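Local coordinates for protein type III effector HopU1 (Pseudomonas syringae pv. tomato, PDB 3U0J) that is a bacterial type III effector of the ADP-ribosyltransferase family that probably transfers ADP-ribose from NAD+ to arginine residues of host proteins, at residues G190-P195 / F265-I270; H76-H81 / V87-C92. All coordinates share one frame; numbering follows the deposited sequence.

Interaction 1. Residues G190-P195 / F265-I270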
loop_
_atom_site.group_PDB
_atom_site.type_symbol
_atom_site.label_atom_id
_atom_site.label_comp_id
_atom_site.label_asym_id
_atom_site.label_seq_id
_atom_site.Cartn_x
_atom_site.Cartn_y
_atom_site.Cartn_z
ATOM N N GLY A 190 -6.354 22.660 -3.733
ATOM C CA GLY A 190 -7.026 21.380 -3.749
ATOM C C GLY A 190 -6.214 20.296 -3.066
ATOM O O GLY A 190 -4.989 20.219 -3.210
ATOM N N ARG A 191 -6.898 19.438 -2.320
ATOM C CA ARG A 191 -6.216 18.321 -1.679
ATOM C C ARG A 191 -5.772 17.232 -2.655
ATOM O O ARG A 191 -6.461 16.912 -3.623
ATOM C CB ARG A 191 -7.097 17.718 -0.589
ATOM C CG ARG A 191 -7.318 18.663 0.567
ATOM C CD ARG A 191 -8.443 18.204 1.463
ATOM N NE ARG A 191 -8.514 19.059 2.645
ATOM C CZ ARG A 191 -9.182 18.754 3.755
ATOM N NH1 ARG A 191 -9.848 17.605 3.841
ATOM N NH2 ARG A 191 -9.175 19.604 4.779
ATOM N N TYR A 192 -4.603 16.673 -2.403
ATOM C CA TYR A 192 -4.221 15.464 -3.079
ATOM C C TYR A 192 -4.842 14.313 -2.315
ATOM O O TYR A 192 -4.579 14.126 -1.124
ATOM C CB TYR A 192 -2.707 15.325 -3.099
ATOM C CG TYR A 192 -2.228 14.107 -3.852
ATOM C CD1 TYR A 192 -1.819 12.971 -3.169
ATOM C CD2 TYR A 192 -2.187 14.091 -5.238
ATOM C CE1 TYR A 192 -1.369 11.851 -3.842
ATOM C CE2 TYR A 192 -1.733 12.970 -5.924
ATOM C CZ TYR A 192 -1.328 11.852 -5.214
ATOM O OH TYR A 192 -0.892 10.719 -5.864
ATOM N N VAL A 193 -5.677 13.547 -3.000
ATOM C CA VAL A 193 -6.387 12.436 -2.379
ATOM C C VAL A 193 -6.094 11.132 -3.105
ATOM O O VAL A 193 -6.260 11.031 -4.332
ATOM C CB VAL A 193 -7.901 12.688 -2.390
ATOM C CG1 VAL A 193 -8.650 11.471 -1.853
ATOM C CG2 VAL A 193 -8.226 13.936 -1.577
ATOM N N GLU A 194 -5.648 10.136 -2.345
ATOM C CA GLU A 194 -5.359 8.814 -2.910
ATOM C C GLU A 194 -6.352 7.742 -2.424
ATOM O O GLU A 194 -6.320 7.335 -1.258
ATOM C CB GLU A 194 -3.926 8.393 -2.593
ATOM C CG GLU A 194 -3.661 6.938 -2.929
ATOM C CD GLU A 194 -3.867 6.652 -4.396
ATOM O OE1 GLU A 194 -4.882 6.017 -4.753
ATOM O OE2 GLU A 194 -3.015 7.092 -5.193
ATOM N N PRO A 195 -7.256 7.300 -3.309
ATOM C CA PRO A 195 -8.285 6.330 -2.897
ATOM C C PRO A 195 -7.701 4.969 -2.565
ATOM O O PRO A 195 -8.288 4.227 -1.776
ATOM C CB PRO A 195 -9.190 6.219 -4.125
ATOM C CG PRO A 195 -8.968 7.540 -4.868
ATOM C CD PRO A 195 -7.532 7.904 -4.622
ATOM N N PHE A 265 6.990 17.839 -4.950
ATOM C CA PHE A 265 5.832 18.340 -4.212
ATOM C C PHE A 265 5.930 17.944 -2.761
ATOM O O PHE A 265 6.145 16.774 -2.435
ATOM C CB PHE A 265 4.528 17.839 -4.818
ATOM C CG PHE A 265 4.422 18.133 -6.252
ATOM C CD1 PHE A 265 3.840 19.306 -6.680
ATOM C CD2 PHE A 265 4.965 17.263 -7.184
ATOM C CE1 PHE A 265 3.780 19.608 -8.021
ATOM C CE2 PHE A 265 4.904 17.541 -8.526
ATOM C CZ PHE A 265 4.309 18.722 -8.952
ATOM N N VAL A 266 5.802 18.931 -1.888
ATOM C CA VAL A 266 5.833 18.659 -0.467
ATOM C C VAL A 266 4.413 18.486 -0.009
ATOM O O VAL A 266 3.586 19.369 -0.200
ATOM C CB VAL A 266 6.499 19.783 0.329
ATOM C CG1 VAL A 266 6.194 19.608 1.811
ATOM C CG2 VAL A 266 8.001 19.790 0.064
ATOM N N LEU A 267 4.139 17.323 0.571
ATOM C CA LEU A 267 2.800 16.961 1.010
ATOM C C LEU A 267 2.666 16.943 2.528
ATOM O O LEU A 267 3.622 16.675 3.244
ATOM C CB LEU A 267 2.435 15.594 0.454
ATOM C CG LEU A 267 1.626 15.604 -0.836
ATOM C CD1 LEU A 267 2.252 16.514 -1.853
ATOM C CD2 LEU A 267 1.488 14.188 -1.372
ATOM N N SER A 268 1.465 17.220 3.013
ATOM C CA SER A 268 1.196 17.175 4.441
ATOM C C SER A 268 -0.104 16.409 4.712
ATOM O O SER A 268 -1.166 16.784 4.212
ATOM C CB SER A 268 1.103 18.586 4.991
ATOM O OG SER A 268 1.158 18.573 6.393
ATOM N N GLN A 269 -0.016 15.333 5.492
ATOM C CA GLN A 269 -1.181 14.500 5.766
ATOM C C GLN A 269 -2.209 15.217 6.638
ATOM O O GLN A 269 -1.860 15.916 7.597
ATOM C CB GLN A 269 -0.767 13.197 6.439
ATOM C CG GLN A 269 -1.889 12.193 6.565
ATOM C CD GLN A 269 -1.486 10.966 7.366
ATOM O OE1 GLN A 269 -0.557 11.016 8.179
ATOM N NE2 GLN A 269 -2.182 9.853 7.136
ATOM N N ILE A 270 -3.476 15.023 6.288
ATOM C CA ILE A 270 -4.600 15.531 7.054
ATOM C C ILE A 270 -5.160 14.448 7.982
ATOM O O ILE A 270 -5.279 13.270 7.592
ATOM C CB ILE A 270 -5.693 15.969 6.099
ATOM C CG1 ILE A 270 -5.200 17.158 5.291
ATOM C CG2 ILE A 270 -6.971 16.318 6.846
ATOM C CD1 ILE A 270 -6.116 17.527 4.182
#
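Arg191 and Ile270 meet at one end of the mixed sheet of an ADP-ribosyltransferase domain, while Tyr192 and Leu267 meet one step further in. The case illustrates how side chains can meet across an intervening strand: strand 248-257 lies between 192-194 and 263-269, no hydrogen bond joins the two segments, and side chains alone span the gap. CD1 of Ile270 sits over one face of the Arg191 guanidinium, above its centre, 3.2 Å from NE of Arg191. The two side chains cross at about a right angle, and an apolar methyl covers one face of the flat cation. Further in, CD2 of Leu267 approaches CD1 of the Tyr192 ring obliquely at 4.0 Å. Tyr192 reaches it because its CG lies opposite the backbone N (chi1 -177°), carrying the ring toward Leu267. Around this pair, Phe220 touches both Tyr192 and Leu267, and Leu182 of helix 176-188 touches Tyr192. The intervening strand 248-257 also does the positioning: the backbone of Tyr192 is hydrogen-bonded to Phe250, and Glu249 pairs with Arg191. That salt bridge, made by NH1 of Arg191 to OE2 of Glu249, tethers the same guanidinium whose face receives the Ile270 methyl.

Interaction 2. Residues H76-H81 / V87-C92; sequences HFRAEH and VYPEEC
Arg78 reaches from helix 75-80 to the backbone of Val87, just before helix 89-99, in a helix-loop-helix connection that serves as a worked example of an arginine from one helix holding the backbone that leads into the next. Its CB points toward the second segment, and CG is turned away from the carbonyl carbon to lie beside the backbone N (chi1 -83°). From there the chain runs extended through CD to NE, and Arg78 NE donates to Val87 O at 3.1 Å. Arg78 NH2 donates to the same Val87 O at 2.7 Å and along a straighter path, 156° at the hydrogen against 136° for NE. This side-on grip by two nitrogens keeps the oxygen in the guanidinium plane and limits rotation of the group. Arg78 NH2 also passes CD of Pro89 at 3.8 Å and SG of Cys92 at 3.9 Å, while NH1 turns to Phe72 O. Tyr88 is the N-cap of the second helix, and its N-H is accepted by the N3 side chain, Tyr88 N to Glu91 OE1 at 2.8 Å; Arg157 holds the other carboxylate oxygen. Next to the arginine there is a sulfur-aromatic contact: Cys92 SG lies obliquely to the Phe77 ring, 3.8 Å from CE2 of Phe77.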
loop_
_atom_site.group_PDB
_atom_site.type_symbol
_atom_site.label_atom_id
_atom_site.label_comp_id
_atom_site.label_asym_id
_atom_site.label_seq_id
_atom_site.Cartn_x
_atom_site.Cartn_y
_atom_site.Cartn_z
ATOM N N HIS A 76 8.301 -17.648 16.560
ATOM C CA HIS A 76 9.441 -16.706 16.554
ATOM C C HIS A 76 9.128 -15.359 15.913
ATOM O O HIS A 76 9.840 -14.392 16.149
ATOM C CB HIS A 76 10.677 -17.293 15.837
ATOM C CG HIS A 76 11.101 -18.633 16.356
ATOM N ND1 HIS A 76 10.685 -19.822 15.784
ATOM C CD2 HIS A 76 11.894 -18.976 17.401
ATOM C CE1 HIS A 76 11.205 -20.838 16.451
ATOM N NE2 HIS A 76 11.941 -20.353 17.438
ATOM N N PHE A 77 8.087 -15.294 15.087
ATOM C CA PHE A 77 7.817 -14.067 14.358
ATOM C C PHE A 77 7.423 -12.918 15.276
ATOM O O PHE A 77 7.976 -11.832 15.189
ATOM C CB PHE A 77 6.757 -14.263 13.282
ATOM C CG PHE A 77 6.484 -13.014 12.494
ATOM C CD1 PHE A 77 7.419 -12.539 11.587
ATOM C CD2 PHE A 77 5.306 -12.293 12.689
ATOM C CE1 PHE A 77 7.181 -11.375 10.870
ATOM C CE2 PHE A 77 5.060 -11.120 11.976
ATOM C CZ PHE A 77 6.001 -10.664 11.063
ATOM N N ARG A 78 6.471 -13.163 16.158
ATOM C CA ARG A 78 6.036 -12.133 17.088
ATOM C C ARG A 78 7.059 -11.897 18.208
ATOM O O ARG A 78 7.012 -10.888 18.923
ATOM C CB ARG A 78 4.638 -12.473 17.635
ATOM C CG ARG A 78 3.514 -12.041 16.678
ATOM C CD ARG A 78 2.197 -12.818 16.815
ATOM N NE ARG A 78 1.375 -12.612 15.630
ATOM C CZ ARG A 78 1.655 -13.160 14.449
ATOM N NH1 ARG A 78 2.718 -13.939 14.339
ATOM N NH2 ARG A 78 0.888 -12.940 13.381
ATOM N N ALA A 79 7.991 -12.829 18.359
ATOM C CA ALA A 79 9.077 -12.644 19.314
ATOM C C ALA A 79 10.158 -11.701 18.753
ATOM O O ALA A 79 10.825 -10.996 19.505
ATOM C CB ALA A 79 9.671 -13.977 19.703
ATOM N N GLU A 80 10.311 -11.679 17.428
ATOM C CA GLU A 80 11.289 -10.816 16.779
ATOM C C GLU A 80 10.633 -9.505 16.426
ATOM O O GLU A 80 11.295 -8.489 16.276
ATOM C CB GLU A 80 11.875 -11.493 15.529
ATOM C CG GLU A 80 12.844 -12.633 15.879
ATOM C CD GLU A 80 12.921 -13.781 14.857
ATOM O OE1 GLU A 80 13.051 -14.941 15.320
ATOM O OE2 GLU A 80 12.872 -13.538 13.622
ATOM N N HIS A 81 9.316 -9.525 16.297
ATOM C CA HIS A 81 8.594 -8.334 15.875
ATOM C C HIS A 81 7.382 -8.129 16.755
ATOM O O HIS A 81 6.262 -8.309 16.308
ATOM C CB HIS A 81 8.145 -8.471 14.429
ATOM C CG HIS A 81 9.272 -8.640 13.469
ATOM N ND1 HIS A 81 9.660 -9.872 12.990
ATOM C CD2 HIS A 81 10.104 -7.736 12.902
ATOM C CE1 HIS A 81 10.688 -9.723 12.173
ATOM N NE2 HIS A 81 10.973 -8.436 12.097
ATOM N N VAL A 87 -1.544 -9.015 15.944
ATOM C CA VAL A 87 -1.861 -8.957 14.534
ATOM C C VAL A 87 -1.932 -10.388 14.009
ATOM O O VAL A 87 -1.031 -11.184 14.255
ATOM C CB VAL A 87 -0.777 -8.199 13.758
ATOM C CG1 VAL A 87 -1.152 -8.118 12.289
ATOM C CG2 VAL A 87 -0.592 -6.819 14.345
ATOM N N TYR A 88 -2.989 -10.713 13.279
ATOM C CA TYR A 88 -3.175 -12.068 12.796
ATOM C C TYR A 88 -2.295 -12.426 11.599
ATOM O O TYR A 88 -1.823 -11.549 10.880
ATOM C CB TYR A 88 -4.643 -12.291 12.478
ATOM C CG TYR A 88 -5.514 -12.291 13.707
ATOM C CD1 TYR A 88 -5.790 -13.470 14.384
ATOM C CD2 TYR A 88 -6.063 -11.113 14.193
ATOM C CE1 TYR A 88 -6.587 -13.478 15.510
ATOM C CE2 TYR A 88 -6.873 -11.107 15.315
ATOM C CZ TYR A 88 -7.128 -12.293 15.972
ATOM O OH TYR A 88 -7.926 -12.291 17.092
ATOM N N PRO A 89 -2.035 -13.730 11.403
ATOM C CA PRO A 89 -1.268 -14.206 10.249
ATOM C C PRO A 89 -1.951 -13.844 8.932
ATOM O O PRO A 89 -1.292 -13.539 7.936
ATOM C CB PRO A 89 -1.260 -15.714 10.440
ATOM C CG PRO A 89 -1.373 -15.900 11.900
ATOM C CD PRO A 89 -2.269 -14.799 12.387
ATOM N N GLU A 90 -3.273 -13.876 8.926
ATOM C CA GLU A 90 -4.010 -13.489 7.734
ATOM C C GLU A 90 -3.687 -12.029 7.386
ATOM O O GLU A 90 -3.628 -11.664 6.215
ATOM C CB GLU A 90 -5.523 -13.725 7.916
ATOM C CG GLU A 90 -5.924 -15.203 8.051
ATOM C CD GLU A 90 -5.795 -15.784 9.484
ATOM O OE1 GLU A 90 -5.177 -15.150 10.371
ATOM O OE2 GLU A 90 -6.325 -16.893 9.722
ATOM N N GLU A 91 -3.443 -11.205 8.398
ATOM C CA GLU A 91 -3.144 -9.800 8.158
ATOM C C GLU A 91 -1.718 -9.621 7.665
ATOM O O GLU A 91 -1.457 -8.891 6.700
ATOM C CB GLU A 91 -3.421 -8.966 9.406
ATOM C CG GLU A 91 -4.888 -8.654 9.572
ATOM C CD GLU A 91 -5.342 -8.548 11.016
ATOM O OE1 GLU A 91 -4.554 -8.894 11.926
ATOM O OE2 GLU A 91 -6.491 -8.103 11.242
ATOM N N CYS A 92 -0.785 -10.305 8.307
ATOM C CA CYS A 92 0.585 -10.275 7.802
ATOM C C CYS A 92 0.600 -10.675 6.337
ATOM O O CYS A 92 1.206 -10.001 5.514
ATOM C CB CYS A 92 1.486 -11.194 8.615
ATOM S SG CYS A 92 1.686 -10.615 10.290
#

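How the interactions relate
Read from the N terminus, interaction 2 comes first and closes a short loop: five residues, none of them helix or strand, separate its segments, and the contact ties helix 75-80 to the entry of helix 89-99. Interaction 1 opens only much later and closes a far longer excursion of 69 residues, which contains no helix and includes strand 248-257, the one lying between the strands of its two segments. The two are in series, neither nested nor crossed. They lie on opposite sides of the chain's centre, with their own centres 31 Å apart and nearest atoms about 17 Å apart. One thus joins consecutive helices in the N-terminal part, and the other links strands of the mixed sheet up to the C-terminal residue.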